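Local coordinates for protein nucleoporin nup120 (Schizosaccharomyces pombe, PDB 4GQ2) that serves as a structural component of the nuclear pore complex and, like other nucleoporins, may dock transiently associated nuclear transport factors, at residues Ile105-Phe118 against Ile129-Leu143. Residues are numbered along the deposited sequence; the frame is centred on the assembly and turned at random.
Sequences IHFPSNVMKDGVAF and IYAITHARVLYYIRL
Ile105 CD1 looks across at Ile141 CD1, where the end of strand 101-106 brings Ile105 against the next sheet. Phe107 comes closer: its ring edge, led by CE2, drops onto the face of Tyr139 in a T-shaped stack (centroids 5.2 Å apart, planes at 75°), while CZ reaches Ala131 CB and Ile141 CD1, and CD2 meets Thr133 CG2. Pro108 CD sits 3.4 Å from Tyr139 OH. A leucine in place of Tyr139 would probably leave the Phe107 edge without its aromatic face and open a gap beneath Pro108. With chi1 at 160°, Ser109 OG swings away from its own N and toward the type I turn Thr133-Arg136, where Ala135 N gives it a weak hydrogen bond. Asn110 O accepts His134 N at 2.7 Å, and Met112 N gives a nearly straight bond to Ile132 O (173° at the hydrogen). Between them Val111 and Thr133 form a non-hydrogen-bonded antiparallel pair, ahead of the corner that leads into 115-121, edge strand of a four-stranded propeller blade. A type II turn, Met112-Gly115, makes the corner; Gly115 O then receives Ile132 N. Val116 CG1 packs beside Ile129 CG2, 3.7 Å away. Ala117 and Tyr130 exchange both backbone bonds, and Tyr130 OH bonds onward to Ser180 O. Phe118, also met by Trp76 and Tyr63, takes Ile129 CG1 over one face as a CH-pi contact, 3.9 Å from the ring centroid, with Leu143 CD1 near CE2.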
ATOM      1  N   ILE A 105      10.603 -24.737 -13.662  1.00 41.89           N
ATOM      2  CA  ILE A 105      11.117 -25.867 -14.417  1.00 39.08           C
ATOM      3  C   ILE A 105       9.949 -26.748 -14.821  1.00 35.33           C
ATOM      4  O   ILE A 105       9.173 -27.181 -13.975  1.00 47.10           O
ATOM      5  CB  ILE A 105      12.136 -26.668 -13.576  1.00 38.00           C
ATOM      6  CG1 ILE A 105      13.317 -25.767 -13.210  1.00 44.22           C
ATOM      7  CG2 ILE A 105      12.622 -27.897 -14.332  1.00 37.24           C
ATOM      8  CD1 ILE A 105      14.208 -26.270 -12.095  1.00 33.54           C
ATOM      9  N   HIS A 106       9.818 -26.996 -16.119  1.00 42.01           N
ATOM     10  CA  HIS A 106       8.745 -27.841 -16.642  1.00 42.78           C
ATOM     11  C   HIS A 106       9.248 -29.226 -16.894  1.00 46.95           C
ATOM     12  O   HIS A 106      10.395 -29.416 -17.321  1.00 44.95           O
ATOM     13  CB  HIS A 106       8.170 -27.283 -17.937  1.00 40.00           C
ATOM     14  CG  HIS A 106       7.672 -25.868 -17.827  1.00 45.57           C
ATOM     15  ND1 HIS A 106       6.372 -25.573 -17.622  1.00 46.86           N
ATOM     16  CD2 HIS A 106       8.346 -24.652 -17.914  1.00 43.01           C
ATOM     17  CE1 HIS A 106       6.221 -24.236 -17.579  1.00 42.88           C
ATOM     18  NE2 HIS A 106       7.432 -23.673 -17.754  1.00 49.32           N
ATOM     19  N   PHE A 107       8.373 -30.196 -16.629  1.00 46.00           N
ATOM     20  CA  PHE A 107       8.665 -31.615 -16.763  1.00 47.44           C
ATOM     21  C   PHE A 107       7.636 -32.257 -17.685  1.00 49.07           C
ATOM     22  O   PHE A 107       6.530 -31.729 -17.824  1.00 51.07           O
ATOM     23  CB  PHE A 107       8.611 -32.288 -15.390  1.00 47.84           C
ATOM     24  CG  PHE A 107       9.751 -31.919 -14.489  1.00 45.86           C
ATOM     25  CD1 PHE A 107       9.703 -30.760 -13.718  1.00 38.32           C
ATOM     26  CD2 PHE A 107      10.875 -32.736 -14.401  1.00 42.83           C
ATOM     27  CE1 PHE A 107      10.755 -30.424 -12.883  1.00 39.67           C
ATOM     28  CE2 PHE A 107      11.935 -32.402 -13.568  1.00 36.12           C
ATOM     29  CZ  PHE A 107      11.874 -31.245 -12.809  1.00 39.54           C
ATOM     30  N   PRO A 108       7.995 -33.393 -18.325  1.00 55.29           N
ATOM     31  CA  PRO A 108       7.055 -34.119 -19.187  1.00 52.24           C
ATOM     32  C   PRO A 108       6.055 -34.927 -18.371  1.00 55.23           C
ATOM     33  O   PRO A 108       5.026 -35.361 -18.900  1.00 54.89           O
ATOM     34  CB  PRO A 108       7.956 -35.070 -19.991  1.00 46.45           C
ATOM     35  CG  PRO A 108       9.366 -34.721 -19.647  1.00 49.09           C
ATOM     36  CD  PRO A 108       9.325 -34.028 -18.321  1.00 54.38           C
ATOM     37  N   SER A 109       6.377 -35.129 -17.094  1.00 56.33           N
ATOM     38  CA  SER A 109       5.513 -35.822 -16.143  1.00 53.57           C
ATOM     39  C   SER A 109       5.637 -35.176 -14.763  1.00 56.04           C
ATOM     40  O   SER A 109       6.680 -34.602 -14.443  1.00 49.42           O
ATOM     41  CB  SER A 109       5.908 -37.295 -16.074  1.00 47.18           C
ATOM     42  OG  SER A 109       5.445 -37.898 -14.884  1.00 48.11           O
ATOM     43  N   ASN A 110       4.580 -35.281 -13.952  1.00 44.75           N
ATOM     44  CA  ASN A 110       4.550 -34.698 -12.612  1.00 41.79           C
ATOM     45  C   ASN A 110       5.659 -35.213 -11.699  1.00 50.94           C
ATOM     46  O   ASN A 110       5.846 -36.421 -11.573  1.00 51.63           O
ATOM     47  CB  ASN A 110       3.186 -34.937 -11.940  1.00 41.24           C
ATOM     48  CG  ASN A 110       2.141 -33.895 -12.326  1.00 44.69           C
ATOM     49  OD1 ASN A 110       2.458 -32.728 -12.549  1.00 49.89           O
ATOM     50  ND2 ASN A 110       0.885 -34.314 -12.394  1.00 43.74           N
ATOM     51  N   VAL A 111       6.394 -34.298 -11.066  1.00 47.33           N
ATOM     52  CA  VAL A 111       7.332 -34.681 -10.017  1.00 48.01           C
ATOM     53  C   VAL A 111       6.535 -35.390  -8.924  1.00 49.45           C
ATOM     54  O   VAL A 111       5.452 -34.943  -8.554  1.00 54.11           O
ATOM     55  CB  VAL A 111       8.078 -33.465  -9.429  1.00 46.41           C
ATOM     56  CG1 VAL A 111       9.077 -33.909  -8.373  1.00 40.34           C
ATOM     57  CG2 VAL A 111       8.793 -32.686 -10.527  1.00 43.95           C
ATOM     58  N   MET A 112       7.052 -36.509  -8.434  1.00 46.37           N
ATOM     59  CA  MET A 112       6.357 -37.253  -7.394  1.00 40.98           C
ATOM     60  C   MET A 112       6.537 -36.592  -6.036  1.00 36.14           C
ATOM     61  O   MET A 112       7.543 -35.923  -5.781  1.00 35.09           O
ATOM     62  CB  MET A 112       6.815 -38.721  -7.344  1.00 40.87           C
ATOM     63  CG  MET A 112       8.192 -38.948  -6.741  1.00 44.20           C
ATOM     64  SD  MET A 112       8.480 -40.681  -6.333  1.00 45.06           S
ATOM     65  CE  MET A 112       9.896 -40.563  -5.234  1.00 33.63           C
ATOM     66  N   LYS A 113       5.541 -36.785  -5.179  1.00 33.80           N
ATOM     67  CA  LYS A 113       5.597 -36.372  -3.791  1.00 38.43           C
ATOM     68  C   LYS A 113       6.842 -36.995  -3.154  1.00 42.56           C
ATOM     69  O   LYS A 113       7.173 -38.159  -3.416  1.00 49.90           O
ATOM     70  CB  LYS A 113       4.309 -36.826  -3.090  1.00 44.54           C
ATOM     71  CG  LYS A 113       4.289 -36.671  -1.581  1.00 55.62           C
ATOM     72  CD  LYS A 113       3.655 -35.364  -1.136  1.00 68.07           C
ATOM     73  CE  LYS A 113       3.378 -35.364   0.364  1.00 56.49           C
ATOM     74  NZ  LYS A 113       4.622 -35.195   1.170  1.00 59.98           N
ATOM     75  N   ASP A 114       7.552 -36.206  -2.351  1.00 43.37           N
ATOM     76  CA  ASP A 114       8.833 -36.625  -1.771  1.00 49.53           C
ATOM     77  C   ASP A 114       9.866 -36.899  -2.861  1.00 52.77           C
ATOM     78  O   ASP A 114      10.866 -37.579  -2.620  1.00 43.48           O
ATOM     79  CB  ASP A 114       8.658 -37.860  -0.879  1.00 48.89           C
ATOM     80  CG  ASP A 114       7.573 -37.677   0.152  1.00 47.54           C
ATOM     81  OD1 ASP A 114       7.802 -36.949   1.132  1.00 56.62           O
ATOM     82  OD2 ASP A 114       6.486 -38.258  -0.017  1.00 50.08           O
ATOM     83  N   GLY A 115       9.613 -36.358  -4.054  1.00 49.50           N
ATOM     84  CA  GLY A 115      10.464 -36.586  -5.213  1.00 43.20           C
ATOM     85  C   GLY A 115      11.449 -35.479  -5.540  1.00 44.18           C
ATOM     86  O   GLY A 115      11.948 -35.417  -6.661  1.00 53.36           O
ATOM     87  N   VAL A 116      11.741 -34.616  -4.566  1.00 36.75           N
ATOM     88  CA  VAL A 116      12.708 -33.534  -4.754  1.00 36.30           C
ATOM     89  C   VAL A 116      13.735 -33.578  -3.623  1.00 39.79           C
ATOM     90  O   VAL A 116      13.377 -33.578  -2.450  1.00 40.76           O
ATOM     91  CB  VAL A 116      12.023 -32.142  -4.791  1.00 38.72           C
ATOM     92  CG1 VAL A 116      13.046 -31.043  -5.041  1.00 37.86           C
ATOM     93  CG2 VAL A 116      10.932 -32.083  -5.854  1.00 33.27           C
ATOM     94  N   ALA A 117      15.011 -33.617  -3.985  1.00 36.67           N
ATOM     95  CA  ALA A 117      16.085 -33.688  -3.012  1.00 40.82           C
ATOM     96  C   ALA A 117      17.217 -32.769  -3.439  1.00 45.55           C
ATOM     97  O   ALA A 117      17.520 -32.651  -4.627  1.00 47.97           O
ATOM     98  CB  ALA A 117      16.578 -35.122  -2.870  1.00 42.80           C
ATOM     99  N   PHE A 118      17.842 -32.127  -2.462  1.00 47.88           N
ATOM    100  CA  PHE A 118      18.874 -31.135  -2.717  1.00 51.72           C
ATOM    101  C   PHE A 118      20.233 -31.573  -2.184  1.00 54.17           C
ATOM    102  O   PHE A 118      20.321 -32.315  -1.201  1.00 58.68           O
ATOM    103  CB  PHE A 118      18.492 -29.817  -2.047  1.00 57.13           C
ATOM    104  CG  PHE A 118      17.493 -28.998  -2.815  1.00 53.14           C
ATOM    105  CD1 PHE A 118      16.160 -29.384  -2.892  1.00 50.54           C
ATOM    106  CD2 PHE A 118      17.883 -27.812  -3.432  1.00 52.91           C
ATOM    107  CE1 PHE A 118      15.243 -28.615  -3.592  1.00 46.89           C
ATOM    108  CE2 PHE A 118      16.966 -27.037  -4.131  1.00 51.27           C
ATOM    109  CZ  PHE A 118      15.646 -27.443  -4.212  1.00 52.46           C
ATOM    110  N   ILE A 129      19.757 -30.270  -7.666  1.00 50.01           N
ATOM    111  CA  ILE A 129      18.451 -30.863  -7.380  1.00 44.81           C
ATOM    112  C   ILE A 129      18.291 -32.231  -8.050  1.00 47.89           C
ATOM    113  O   ILE A 129      18.476 -32.367  -9.265  1.00 52.19           O
ATOM    114  CB  ILE A 129      17.278 -29.969  -7.826  1.00 42.21           C
ATOM    115  CG1 ILE A 129      17.434 -28.556  -7.279  1.00 43.08           C
ATOM    116  CG2 ILE A 129      15.945 -30.567  -7.369  1.00 41.18           C
ATOM    117  CD1 ILE A 129      16.606 -27.539  -8.031  1.00 53.15           C
ATOM    118  N   TYR A 130      17.952 -33.233  -7.241  1.00 49.37           N
ATOM    119  CA  TYR A 130      17.474 -34.520  -7.729  1.00 45.88           C
ATOM    120  C   TYR A 130      15.951 -34.486  -7.762  1.00 43.12           C
ATOM    121  O   TYR A 130      15.314 -34.155  -6.759  1.00 49.19           O
ATOM    122  CB  TYR A 130      17.902 -35.650  -6.795  1.00 51.93           C
ATOM    123  CG  TYR A 130      19.390 -35.836  -6.616  1.00 48.93           C
ATOM    124  CD1 TYR A 130      20.136 -36.591  -7.524  1.00 48.94           C
ATOM    125  CD2 TYR A 130      20.047 -35.284  -5.519  1.00 48.24           C
ATOM    126  CE1 TYR A 130      21.502 -36.770  -7.353  1.00 54.66           C
ATOM    127  CE2 TYR A 130      21.412 -35.454  -5.340  1.00 50.15           C
ATOM    128  CZ  TYR A 130      22.134 -36.198  -6.255  1.00 56.09           C
ATOM    129  OH  TYR A 130      23.486 -36.369  -6.068  1.00 63.27           O
ATOM    130  N   ALA A 131      15.372 -34.841  -8.908  1.00 44.26           N
ATOM    131  CA  ALA A 131      13.923 -34.910  -9.064  1.00 43.11           C
ATOM    132  C   ALA A 131      13.493 -36.171  -9.803  1.00 51.20           C
ATOM    133  O   ALA A 131      14.087 -36.542 -10.819  1.00 48.68           O
ATOM    134  CB  ALA A 131      13.405 -33.675  -9.783  1.00 51.78           C
ATOM    135  N   ILE A 132      12.462 -36.829  -9.274  1.00 51.73           N
ATOM    136  CA  ILE A 132      11.887 -38.022  -9.891  1.00 37.26           C
ATOM    137  C   ILE A 132      10.420 -37.766 -10.194  1.00 43.43           C
ATOM    138  O   ILE A 132       9.655 -37.301  -9.337  1.00 52.31           O
ATOM    139  CB  ILE A 132      12.040 -39.277  -8.992  1.00 45.33           C
ATOM    140  CG1 ILE A 132      13.521 -39.646  -8.828  1.00 44.21           C
ATOM    141  CG2 ILE A 132      11.269 -40.454  -9.575  1.00 43.83           C
ATOM    142  CD1 ILE A 132      13.833 -40.520  -7.629  1.00 41.01           C
ATOM    143  N   THR A 133      10.036 -38.070 -11.425  1.00 40.65           N
ATOM    144  CA  THR A 133       8.683 -37.834 -11.877  1.00 41.00           C
ATOM    145  C   THR A 133       7.864 -39.120 -11.782  1.00 47.44           C
ATOM    146  O   THR A 133       8.412 -40.187 -11.508  1.00 46.57           O
ATOM    147  CB  THR A 133       8.683 -37.274 -13.311  1.00 42.97           C
ATOM    148  OG1 THR A 133       9.312 -38.209 -14.194  1.00 48.47           O
ATOM    149  CG2 THR A 133       9.450 -35.959 -13.358  1.00 32.76           C
ATOM    150  N   HIS A 134       6.553 -39.012 -11.993  1.00 51.71           N
ATOM    151  CA  HIS A 134       5.655 -40.163 -11.970  1.00 61.92           C
ATOM    152  C   HIS A 134       5.994 -41.143 -13.072  1.00 69.24           C
ATOM    153  O   HIS A 134       5.662 -42.330 -12.983  1.00 74.27           O
ATOM    154  CB  HIS A 134       4.190 -39.711 -12.053  1.00 57.34           C
ATOM    155  CG  HIS A 134       3.192 -40.851 -12.005  1.00 77.90           C
ATOM    156  ND1 HIS A 134       2.642 -41.382 -13.115  1.00 85.39           N
ATOM    157  CD2 HIS A 134       2.672 -41.571 -10.929  1.00 86.79           C
ATOM    158  CE1 HIS A 134       1.807 -42.381 -12.771  1.00 80.30           C
ATOM    159  NE2 HIS A 134       1.826 -42.494 -11.434  1.00 84.70           N
ATOM    160  N   ALA A 135       6.671 -40.655 -14.111  1.00 56.55           N
ATOM    161  CA  ALA A 135       7.113 -41.493 -15.226  1.00 59.51           C
ATOM    162  C   ALA A 135       8.401 -42.229 -14.898  1.00 55.51           C
ATOM    163  O   ALA A 135       8.847 -43.081 -15.670  1.00 57.24           O
ATOM    164  CB  ALA A 135       7.294 -40.664 -16.478  1.00 54.84           C
ATOM    165  N   ARG A 136       8.989 -41.883 -13.754  1.00 52.24           N
ATOM    166  CA  ARG A 136      10.151 -42.575 -13.179  1.00 56.77           C
ATOM    167  C   ARG A 136      11.484 -42.239 -13.824  1.00 55.78           C
ATOM    168  O   ARG A 136      12.415 -43.044 -13.773  1.00 53.31           O
ATOM    169  CB  ARG A 136       9.950 -44.095 -13.121  1.00 59.64           C
ATOM    170  CG  ARG A 136       8.932 -44.538 -12.091  1.00 53.85           C
ATOM    171  CD  ARG A 136       8.770 -46.040 -12.110  1.00 55.45           C
ATOM    172  NE  ARG A 136       7.465 -46.444 -11.599  1.00 66.82           N
ATOM    173  CZ  ARG A 136       7.104 -47.703 -11.367  1.00 58.36           C
ATOM    174  NH1 ARG A 136       7.957 -48.697 -11.588  1.00 55.63           N
ATOM    175  NH2 ARG A 136       5.887 -47.963 -10.907  1.00 49.00           N
ATOM    176  N   VAL A 137      11.572 -41.043 -14.406  1.00 53.82           N
ATOM    177  CA  VAL A 137      12.847 -40.487 -14.867  1.00 48.39           C
ATOM    178  C   VAL A 137      13.518 -39.721 -13.717  1.00 45.76           C
ATOM    179  O   VAL A 137      12.865 -38.951 -13.022  1.00 59.85           O
ATOM    180  CB  VAL A 137      12.653 -39.559 -16.086  1.00 45.16           C
ATOM    181  CG1 VAL A 137      13.989 -39.035 -16.580  1.00 44.98           C
ATOM    182  CG2 VAL A 137      11.940 -40.293 -17.216  1.00 45.42           C
ATOM    183  N   LEU A 138      14.813 -39.954 -13.509  1.00 43.70           N
ATOM    184  CA  LEU A 138      15.586 -39.212 -12.515  1.00 42.79           C
ATOM    185  C   LEU A 138      16.314 -38.046 -13.178  1.00 52.54           C
ATOM    186  O   LEU A 138      17.071 -38.228 -14.135  1.00 47.89           O
ATOM    187  CB  LEU A 138      16.591 -40.125 -11.801  1.00 42.55           C
ATOM    188  CG  LEU A 138      17.717 -39.452 -10.999  1.00 47.60           C
ATOM    189  CD1 LEU A 138      17.214 -38.798  -9.715  1.00 47.93           C
ATOM    190  CD2 LEU A 138      18.816 -40.450 -10.675  1.00 44.19           C
ATOM    191  N   TYR A 139      16.083 -36.845 -12.659  1.00 54.41           N
ATOM    192  CA  TYR A 139      16.696 -35.658 -13.220  1.00 38.82           C
ATOM    193  C   TYR A 139      17.726 -35.084 -12.280  1.00 43.93           C
ATOM    194  O   TYR A 139      17.503 -35.010 -11.076  1.00 45.65           O
ATOM    195  CB  TYR A 139      15.648 -34.613 -13.545  1.00 43.83           C
ATOM    196  CG  TYR A 139      14.656 -35.034 -14.601  1.00 41.29           C
ATOM    197  CD1 TYR A 139      14.930 -34.845 -15.959  1.00 39.36           C
ATOM    198  CD2 TYR A 139      13.431 -35.601 -14.245  1.00 37.88           C
ATOM    199  CE1 TYR A 139      14.012 -35.219 -16.935  1.00 39.07           C
ATOM    200  CE2 TYR A 139      12.504 -35.969 -15.213  1.00 38.83           C
ATOM    201  CZ  TYR A 139      12.797 -35.777 -16.554  1.00 39.13           C
ATOM    202  OH  TYR A 139      11.875 -36.148 -17.511  1.00 54.37           O
ATOM    203  N   TYR A 140      18.859 -34.684 -12.847  1.00 45.10           N
ATOM    204  CA  TYR A 140      19.966 -34.144 -12.074  1.00 50.92           C
ATOM    205  C   TYR A 140      20.210 -32.707 -12.531  1.00 56.04           C
ATOM    206  O   TYR A 140      20.859 -32.470 -13.561  1.00 45.94           O
ATOM    207  CB  TYR A 140      21.206 -35.024 -12.265  1.00 44.55           C
ATOM    208  CG  TYR A 140      22.419 -34.601 -11.472  1.00 41.28           C
ATOM    209  CD1 TYR A 140      22.590 -35.002 -10.150  1.00 42.23           C
ATOM    210  CD2 TYR A 140      23.407 -33.815 -12.048  1.00 43.27           C
ATOM    211  CE1 TYR A 140      23.711 -34.628  -9.425  1.00 40.62           C
ATOM    212  CE2 TYR A 140      24.529 -33.430 -11.332  1.00 39.20           C
ATOM    213  CZ  TYR A 140      24.679 -33.835 -10.028  1.00 48.42           C
ATOM    214  OH  TYR A 140      25.804 -33.436  -9.336  1.00 50.99           O
ATOM    215  N   ILE A 141      19.669 -31.760 -11.761  1.00 53.03           N
ATOM    216  CA  ILE A 141      19.636 -30.347 -12.149  1.00 44.87           C
ATOM    217  C   ILE A 141      20.644 -29.503 -11.376  1.00 45.55           C
ATOM    218  O   ILE A 141      20.618 -29.459 -10.142  1.00 56.44           O
ATOM    219  CB  ILE A 141      18.221 -29.744 -11.985  1.00 52.33           C
ATOM    220  CG1 ILE A 141      17.208 -30.491 -12.858  1.00 46.48           C
ATOM    221  CG2 ILE A 141      18.215 -28.263 -12.349  1.00 60.32           C
ATOM    222  CD1 ILE A 141      15.771 -30.321 -12.404  1.00 49.02           C
ATOM    223  N   ARG A 142      21.533 -28.840 -12.113  1.00 49.55           N
ATOM    224  CA  ARG A 142      22.511 -27.928 -11.521  1.00 58.11           C
ATOM    225  C   ARG A 142      21.990 -26.492 -11.525  1.00 54.89           C
ATOM    226  O   ARG A 142      21.642 -25.956 -12.574  1.00 50.95           O
ATOM    227  CB  ARG A 142      23.844 -27.990 -12.265  1.00 65.50           C
ATOM    228  CG  ARG A 142      24.782 -29.107 -11.838  1.00 80.28           C
ATOM    229  CD  ARG A 142      26.193 -28.786 -12.311  1.00 99.24           C
ATOM    230  NE  ARG A 142      27.051 -29.960 -12.474  1.00 89.89           N
ATOM    231  CZ  ARG A 142      27.034 -30.772 -13.530  1.00 82.73           C
ATOM    232  NH1 ARG A 142      26.181 -30.570 -14.529  1.00 85.66           N
ATOM    233  NH2 ARG A 142      27.866 -31.799 -13.581  1.00 77.02           N
ATOM    234  N   LEU A 143      21.939 -25.881 -10.345  1.00 57.79           N
ATOM    235  CA  LEU A 143      21.428 -24.523 -10.206  1.00 57.51           C
ATOM    236  C   LEU A 143      22.535 -23.502 -10.347  1.00 51.22           C
ATOM    237  O   LEU A 143      23.586 -23.617  -9.715  1.00 71.17           O
ATOM    238  CB  LEU A 143      20.758 -24.330  -8.844  1.00 58.40           C
ATOM    239  CG  LEU A 143      19.421 -25.017  -8.563  1.00 66.98           C
ATOM    240  CD1 LEU A 143      19.072 -24.873  -7.089  1.00 61.44           C
ATOM    241  CD2 LEU A 143      18.315 -24.453  -9.445  1.00 65.31           C
TER